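Local coordinates for protein orotidine 5'-phosphate decarboxylase (Methanocaldococcus jannaschii, PDB 4LUI) that probably catalyses the decarboxylation of orotidine 5'-monophosphate to uridine 5'-monophosphate, the last step of de novo UMP synthesis, as a homodimeric TIM-barrel enzyme, at residues D45-I50 against E222-Y227; D101-H106 against K115-V120; E170-I175 against V183-V188. All blocks are in the same frame, centred on the assembly; numbering follows the deposited sequence.

How the contacts relate
All three contacts fasten outer helices of one eight-stranded parallel barrel: contact 1 joins the turn before strand 49-53 to helix 220-230, while contacts 2 and 3 each lie within one beta-alpha-beta unit. Contact 1 closes the longest loop and encloses the other two. Its centre lies about 26 Å from that of contact 2, across the middle of the chain, and about 20 Å from that of contact 3, which it touches where Y227 CE1 meets V188 CG1 at 3.5 Å. The centres of contacts 2 and 3 are about 21 Å apart. Contact 3 includes P186, G187 and V188 of the predicted substrate site; V105 of contact 2 lies about 7 Å, between side chains, from K81, the predicted proton donor.

Contact 1. Residues D45-I50 against E222-Y227; sequences DYVDAI and EEAKKY
D48 OD2, next to the point where Y46 and V47 pack on A224 and K225, is gripped from two quarters: the ammonium group of K228 forms a salt bridge with it, and the backbone N of L24 gives it a hydrogen bond. One carboxylate oxygen thus ties the turn both to helix 220-230 and to strand 23-27.

The packing itself is carried by Y46. Its ring lies flat against the helix, with K225 CB 3.7 Å from the ring centroid and only 9° off the normal, a CH-pi contact over the middle of one face. The two side chains run side by side and point the same way. K225 CG sets out anti to its own N (chi1 177°), and the chain stays extended up to CE, which brings CG within 3.6 Å of Y46 CE1 and CD within 3.7 Å of Y46 OH. The long methylene chain of lysine suits this place because it can cover an aromatic ring while the charge travels on; after a bend at chi4, NZ pairs with E229, one turn further along the helix. Nearer the backbone, Y46 CD1 is 3.6 Å from K225 CA. A224 is small enough for the turn to come close: its CB touches Y46 CB at 3.8 Å and V47 CG1 at 4.2 Å. With an alanine in place of Y46, the K225 methylenes lose the aromatic face they lie on, which would probably open a gap beside the helix and let that part of the side chain turn more freely.

The turn leads from helix 33-43 into strand 49-53 at the end of the barrel opposite the active site. The side chains of V47 and A49 pack on L26 and M25 of strand 23-27, I50 packs on helix 63-72, and E223 and Y227 of helix 220-230 pack on helix 212-215.

Contact 2. Residues D101-H106 against K115-V120; sequences DGIIVH and KAVQDV
No flat group lies among I103, V105 and V117, the three aliphatic residues that make this contact; the imidazole stands at the end of the strand, where the ring of H106 meets that of F108 with their planes about 55° apart. H106 NE2 hydrogen-bonds A83 O of the second subunit, and V109 of that subunit also packs against H106, so the last residue of this barrel strand takes part in the dimer interface.

The fold is the beta/alpha barrel, and the contact belongs to its unit of strand 102-106, helix 111-124 and strand 127-131, a right-handed beta-alpha-beta crossover. Alternation along the strand sorts the side chains. I103 and V105 point outward to the helix, while I104 lies on the other side of the sheet among I77, D79, I129 and V131. Beta-branched residues suit both faces, being at ease in extended backbone and presenting broad hydrocarbon surfaces.

A single helix residue, V117, receives both outward side chains. It is placed closest to V105, with their CA atoms 8.0 Å apart. Valine fits because it is short and offers two methyls at once, and the three side chains that meet are wholly hydrocarbon, with no polar group to satisfy. Beyond the two segments, V117 also packs on V128 and, across to the neighbouring helix 86-97, on N89 and A93, while I103 and V105 both reach V82 on strand 75-82.

V105 and V117 pass flank to flank, pointing opposite ways, V105 CG1 sitting 3.8 Å from V117 CG1 and 3.9 Å from V117 CG2, almost evenly against the fork. I103 approaches aslant with its branch methyl. With V117 CG1 anti to the helix backbone N (chi1 -180°), that methyl is turned to the strand, and I103 CG2 closes on it to 3.5 Å.

Contact 3. Residues E170-I175 against V183-V188; sequences ERLKEI and VITPGV
L172 reaches from helix 169-179 to the strand behind it and meets two residues there, V183 and T185; of the residues in the two segments it has the most surface buried by the contact, with V183 and T185 next. One methyl does the work. Because CG lies anti to the backbone N (chi1 -175°) and chi2 is 57°, CD1 is carried to the strand, where it rests 4.0 Å from V183 CG1. The two side chains overlap along their flanks, heading in contrary senses, an ordinary van der Waals contact between methyls that suits leucine's length on the helix and valine's branching on the strand.

With T185 the meeting is tip to tip, L172 CD1 standing 4.2 Å from T185 OG1. This hydroxyl is buried beside a methyl, yet it is satisfied, since it hydrogen-bonds A164 O, just past the end of strand 161-163. Threonine thus combines a beta-branched shape suited to the strand with a polar link to the residue that follows the neighbouring strand. I175 flanks the contact more distantly and packs on I162, while I198 lies against L172. I184, between the two contacting strand residues, faces the other way.

Helix 169-179 and strand 183-186 are the last two elements of a beta-alpha-beta unit that starts with strand 161-163. Past T185 the strand runs directly into P186, G187 and V188, predicted to bind substrate, consistent with the beta/alpha-barrel habit of placing the active site at the C-terminal ends of the strands.

Contact 1. Residues D45-I50 against E222-Y227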
# COMPACT_ATOMS: atom_id res chain seq x y z
N ASP B 45 17.46 19.03 13.07
CA ASP B 45 18.69 19.69 12.65
C ASP B 45 19.72 18.74 12.04
O ASP B 45 20.75 19.17 11.51
CB ASP B 45 19.33 20.46 13.81
CG ASP B 45 18.49 21.63 14.28
OD1 ASP B 45 17.76 22.22 13.46
OD2 ASP B 45 18.57 21.96 15.48
N TYR B 46 19.47 17.43 12.13
CA TYR B 46 20.44 16.45 11.65
C TYR B 46 19.93 15.58 10.50
O TYR B 46 20.72 15.03 9.75
CB TYR B 46 20.90 15.56 12.80
CG TYR B 46 21.70 16.32 13.80
CD1 TYR B 46 23.00 16.70 13.52
CD2 TYR B 46 21.15 16.69 15.02
CE1 TYR B 46 23.75 17.41 14.44
CE2 TYR B 46 21.88 17.41 15.94
CZ TYR B 46 23.18 17.77 15.65
OH TYR B 46 23.91 18.48 16.57
N VAL B 47 18.62 15.46 10.38
CA VAL B 47 18.06 14.65 9.30
C VAL B 47 17.71 15.55 8.13
O VAL B 47 17.42 16.73 8.30
CB VAL B 47 16.80 13.86 9.76
CG1 VAL B 47 17.14 13.00 10.96
CG2 VAL B 47 15.65 14.81 10.08
N ASP B 48 17.75 14.97 6.93
CA ASP B 48 17.45 15.74 5.72
C ASP B 48 16.04 15.44 5.24
O ASP B 48 15.44 16.24 4.51
CB ASP B 48 18.46 15.41 4.62
CG ASP B 48 19.86 15.79 5.02
OD1 ASP B 48 20.12 17.01 5.15
OD2 ASP B 48 20.70 14.89 5.22
N ALA B 49 15.51 14.29 5.64
CA ALA B 49 14.17 13.88 5.23
C ALA B 49 13.53 12.99 6.29
O ALA B 49 14.23 12.35 7.07
CB ALA B 49 14.22 13.13 3.89
N ILE B 50 12.21 12.97 6.31
CA ILE B 50 11.46 12.10 7.21
C ILE B 50 10.52 11.25 6.39
O ILE B 50 9.77 11.78 5.56
CB ILE B 50 10.66 12.92 8.24
CG1 ILE B 50 11.62 13.77 9.09
CG2 ILE B 50 9.83 11.99 9.13
CD1 ILE B 50 10.93 14.74 10.01
N GLU B 222 20.92 12.92 19.67
CA GLU B 222 22.30 12.43 19.67
C GLU B 222 22.51 11.29 18.67
O GLU B 222 23.58 11.19 18.06
CB GLU B 222 22.69 11.92 21.06
CG GLU B 222 22.61 12.95 22.17
CD GLU B 222 22.79 12.32 23.54
OE1 GLU B 222 22.40 12.95 24.54
OE2 GLU B 222 23.32 11.19 23.60
N GLU B 223 21.51 10.42 18.53
CA GLU B 223 21.60 9.34 17.56
C GLU B 223 21.59 9.89 16.14
O GLU B 223 22.39 9.46 15.30
CB GLU B 223 20.47 8.32 17.75
CG GLU B 223 20.44 7.72 19.14
CD GLU B 223 21.80 7.24 19.60
OE1 GLU B 223 22.46 6.50 18.84
OE2 GLU B 223 22.20 7.60 20.72
N ALA B 224 20.70 10.83 15.85
CA ALA B 224 20.63 11.41 14.51
C ALA B 224 21.95 12.11 14.19
O ALA B 224 22.47 11.98 13.08
CB ALA B 224 19.46 12.38 14.40
N LYS B 225 22.49 12.83 15.17
CA LYS B 225 23.79 13.47 15.02
C LYS B 225 24.86 12.45 14.66
O LYS B 225 25.67 12.67 13.75
CB LYS B 225 24.18 14.19 16.31
CG LYS B 225 25.56 14.84 16.28
CD LYS B 225 25.85 15.54 17.60
CE LYS B 225 27.13 16.37 17.54
NZ LYS B 225 28.36 15.52 17.48
N LYS B 226 24.87 11.34 15.38
CA LYS B 226 25.84 10.27 15.13
C LYS B 226 25.73 9.70 13.71
O LYS B 226 26.74 9.53 13.03
CB LYS B 226 25.68 9.14 16.15
CG LYS B 226 26.52 7.91 15.83
CD LYS B 226 26.30 6.82 16.87
CE LYS B 226 24.91 6.20 16.75
NZ LYS B 226 24.60 5.32 17.92
N TYR B 227 24.51 9.42 13.28
CA TYR B 227 24.32 8.83 11.96
C TYR B 227 24.58 9.83 10.83
O TYR B 227 25.04 9.46 9.76
CB TYR B 227 22.95 8.17 11.86
CG TYR B 227 22.92 6.87 12.63
CD1 TYR B 227 23.69 5.79 12.23
CD2 TYR B 227 22.15 6.75 13.78
CE1 TYR B 227 23.69 4.61 12.96
CE2 TYR B 227 22.14 5.56 14.51
CZ TYR B 227 22.91 4.50 14.08
OH TYR B 227 22.91 3.32 14.81

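Contact 2. Residues D101-H106 against K115-V120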
# COMPACT_ATOMS: atom_id res chain seq x y z
N ASP B 101 5.78 15.66 0.69
CA ASP B 101 6.57 16.21 -0.40
C ASP B 101 6.88 15.16 -1.46
O ASP B 101 7.31 15.50 -2.55
CB ASP B 101 7.87 16.77 0.15
CG ASP B 101 7.62 17.88 1.13
OD1 ASP B 101 7.03 18.90 0.71
OD2 ASP B 101 7.99 17.73 2.32
N GLY B 102 6.65 13.90 -1.12
CA GLY B 102 6.91 12.82 -2.05
C GLY B 102 6.15 11.59 -1.62
O GLY B 102 5.71 11.49 -0.47
N ILE B 103 5.98 10.67 -2.55
CA ILE B 103 5.23 9.45 -2.28
C ILE B 103 5.93 8.26 -2.93
O ILE B 103 6.47 8.38 -4.05
CB ILE B 103 3.76 9.61 -2.75
CG1 ILE B 103 2.91 8.41 -2.32
CG2 ILE B 103 3.68 9.86 -4.26
CD1 ILE B 103 1.43 8.61 -2.68
N ILE B 104 5.95 7.13 -2.23
CA ILE B 104 6.59 5.92 -2.72
C ILE B 104 5.54 4.98 -3.32
O ILE B 104 4.52 4.69 -2.68
CB ILE B 104 7.40 5.22 -1.59
CG1 ILE B 104 8.60 6.09 -1.21
CG2 ILE B 104 7.86 3.83 -2.05
CD1 ILE B 104 9.30 5.66 0.07
N VAL B 105 5.80 4.54 -4.55
CA VAL B 105 4.89 3.69 -5.30
C VAL B 105 5.57 2.38 -5.73
O VAL B 105 6.79 2.33 -5.88
CB VAL B 105 4.34 4.41 -6.54
CG1 VAL B 105 3.80 5.79 -6.14
CG2 VAL B 105 5.42 4.57 -7.61
N HIS B 106 4.78 1.33 -5.91
CA HIS B 106 5.28 0.11 -6.55
C HIS B 106 5.26 0.27 -8.05
O HIS B 106 4.33 0.86 -8.60
CB HIS B 106 4.43 -1.11 -6.17
CG HIS B 106 4.88 -1.79 -4.90
ND1 HIS B 106 6.08 -2.44 -4.79
CD2 HIS B 106 4.26 -1.92 -3.70
CE1 HIS B 106 6.20 -2.95 -3.58
NE2 HIS B 106 5.12 -2.63 -2.89
N LYS B 115 2.41 6.35 -13.67
CA LYS B 115 2.12 7.62 -14.36
C LYS B 115 0.99 8.41 -13.69
O LYS B 115 1.05 9.63 -13.59
CB LYS B 115 1.78 7.34 -15.82
CG LYS B 115 2.98 7.07 -16.72
CD LYS B 115 2.53 6.83 -18.16
CE LYS B 115 3.68 6.93 -19.16
NZ LYS B 115 4.25 8.31 -19.21
N ALA B 116 -0.03 7.70 -13.23
CA ALA B 116 -1.15 8.36 -12.55
C ALA B 116 -0.68 9.15 -11.33
O ALA B 116 -1.13 10.27 -11.09
CB ALA B 116 -2.21 7.33 -12.16
N VAL B 117 0.22 8.55 -10.56
CA VAL B 117 0.80 9.25 -9.42
C VAL B 117 1.70 10.41 -9.88
O VAL B 117 1.61 11.51 -9.34
CB VAL B 117 1.60 8.30 -8.54
CG1 VAL B 117 2.19 9.03 -7.36
CG2 VAL B 117 0.68 7.18 -8.05
N GLN B 118 2.54 10.15 -10.88
CA GLN B 118 3.41 11.19 -11.43
C GLN B 118 2.65 12.42 -11.92
O GLN B 118 3.08 13.55 -11.69
CB GLN B 118 4.23 10.62 -12.59
CG GLN B 118 5.32 9.67 -12.18
CD GLN B 118 6.15 9.27 -13.37
OE1 GLN B 118 5.69 8.52 -14.23
NE2 GLN B 118 7.36 9.82 -13.46
N ASP B 119 1.53 12.19 -12.59
CA ASP B 119 0.75 13.29 -13.13
C ASP B 119 0.26 14.22 -12.02
O ASP B 119 0.24 15.44 -12.19
CB ASP B 119 -0.41 12.77 -13.98
CG ASP B 119 0.06 12.20 -15.32
OD1 ASP B 119 1.26 12.32 -15.65
OD2 ASP B 119 -0.78 11.64 -16.05
N VAL B 120 -0.11 13.65 -10.88
CA VAL B 120 -0.52 14.44 -9.72
C VAL B 120 0.68 15.19 -9.15
O VAL B 120 0.61 16.40 -8.89
CB VAL B 120 -1.13 13.55 -8.61
CG1 VAL B 120 -1.34 14.34 -7.30
CG2 VAL B 120 -2.42 12.94 -9.09

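Contact 3. Residues E170-I175 against V183-V188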
# COMPACT_ATOMS: atom_id res chain seq x y z
N GLU B 170 27.70 -4.59 -4.27
CA GLU B 170 27.89 -4.84 -5.69
C GLU B 170 26.56 -4.75 -6.44
O GLU B 170 26.50 -4.29 -7.57
CB GLU B 170 28.55 -6.20 -5.92
CG GLU B 170 29.94 -6.34 -5.29
CD GLU B 170 29.92 -6.82 -3.84
OE1 GLU B 170 28.83 -6.87 -3.22
OE2 GLU B 170 31.00 -7.16 -3.31
N ARG B 171 25.49 -5.20 -5.79
CA ARG B 171 24.16 -5.15 -6.38
C ARG B 171 23.62 -3.72 -6.42
O ARG B 171 22.98 -3.31 -7.38
CB ARG B 171 23.20 -6.07 -5.63
CG ARG B 171 21.75 -6.00 -6.08
CD ARG B 171 21.58 -6.47 -7.53
NE ARG B 171 20.23 -6.18 -7.99
CZ ARG B 171 19.85 -6.15 -9.26
NH1 ARG B 171 20.71 -6.42 -10.24
NH2 ARG B 171 18.59 -5.85 -9.56
N LEU B 172 23.89 -2.96 -5.35
CA LEU B 172 23.49 -1.55 -5.31
C LEU B 172 24.14 -0.77 -6.46
O LEU B 172 23.50 0.04 -7.13
CB LEU B 172 23.87 -0.94 -3.95
CG LEU B 172 23.43 0.50 -3.69
CD1 LEU B 172 21.93 0.65 -3.83
CD2 LEU B 172 23.87 0.93 -2.29
N LYS B 173 25.42 -1.04 -6.71
CA LYS B 173 26.12 -0.41 -7.82
C LYS B 173 25.44 -0.73 -9.16
O LYS B 173 25.28 0.14 -10.01
CB LYS B 173 27.59 -0.83 -7.84
CG LYS B 173 28.41 -0.15 -8.91
CD LYS B 173 29.89 -0.48 -8.76
CE LYS B 173 30.74 0.26 -9.78
NZ LYS B 173 30.56 -0.27 -11.16
N GLU B 174 25.02 -1.98 -9.33
CA GLU B 174 24.35 -2.38 -10.56
C GLU B 174 23.02 -1.64 -10.73
O GLU B 174 22.67 -1.19 -11.83
CB GLU B 174 24.12 -3.89 -10.58
CG GLU B 174 25.39 -4.69 -10.69
CD GLU B 174 25.17 -6.18 -10.54
OE1 GLU B 174 24.22 -6.57 -9.83
OE2 GLU B 174 25.94 -6.96 -11.13
N ILE B 175 22.28 -1.52 -9.64
CA ILE B 175 21.01 -0.81 -9.65
C ILE B 175 21.17 0.67 -10.05
O ILE B 175 20.46 1.16 -10.92
CB ILE B 175 20.30 -0.94 -8.28
CG1 ILE B 175 19.95 -2.41 -8.01
CG2 ILE B 175 19.04 -0.11 -8.25
CD1 ILE B 175 19.63 -2.68 -6.55
N VAL B 183 18.92 7.06 -5.41
CA VAL B 183 18.50 5.85 -4.72
C VAL B 183 18.32 6.18 -3.25
O VAL B 183 19.10 6.97 -2.68
CB VAL B 183 19.56 4.74 -4.85
CG1 VAL B 183 19.08 3.46 -4.19
CG2 VAL B 183 19.85 4.48 -6.31
N ILE B 184 17.29 5.59 -2.67
CA ILE B 184 16.99 5.65 -1.24
C ILE B 184 17.20 4.22 -0.71
O ILE B 184 16.53 3.29 -1.16
CB ILE B 184 15.54 6.09 -1.03
CG1 ILE B 184 15.35 7.50 -1.59
CG2 ILE B 184 15.17 6.03 0.44
CD1 ILE B 184 13.89 7.85 -1.89
N THR B 185 18.14 4.06 0.21
CA THR B 185 18.58 2.72 0.62
C THR B 185 18.98 2.71 2.10
O THR B 185 19.37 3.74 2.64
CB THR B 185 19.75 2.26 -0.28
OG1 THR B 185 19.97 0.85 -0.13
CG2 THR B 185 21.04 3.00 0.06
N PRO B 186 18.88 1.55 2.77
CA PRO B 186 19.29 1.59 4.18
C PRO B 186 20.77 1.89 4.36
O PRO B 186 21.60 1.36 3.62
CB PRO B 186 18.99 0.17 4.66
CG PRO B 186 17.90 -0.30 3.77
CD PRO B 186 18.23 0.28 2.42
N GLY B 187 21.09 2.71 5.35
CA GLY B 187 22.47 3.09 5.59
C GLY B 187 23.08 2.30 6.73
O GLY B 187 24.29 2.37 6.97
N VAL B 188 22.24 1.56 7.44
CA VAL B 188 22.70 0.73 8.53
C VAL B 188 22.09 -0.66 8.42
O VAL B 188 21.05 -0.84 7.78
CB VAL B 188 22.34 1.33 9.92
CG1 VAL B 188 23.00 2.69 10.08
CG2 VAL B 188 20.83 1.43 10.10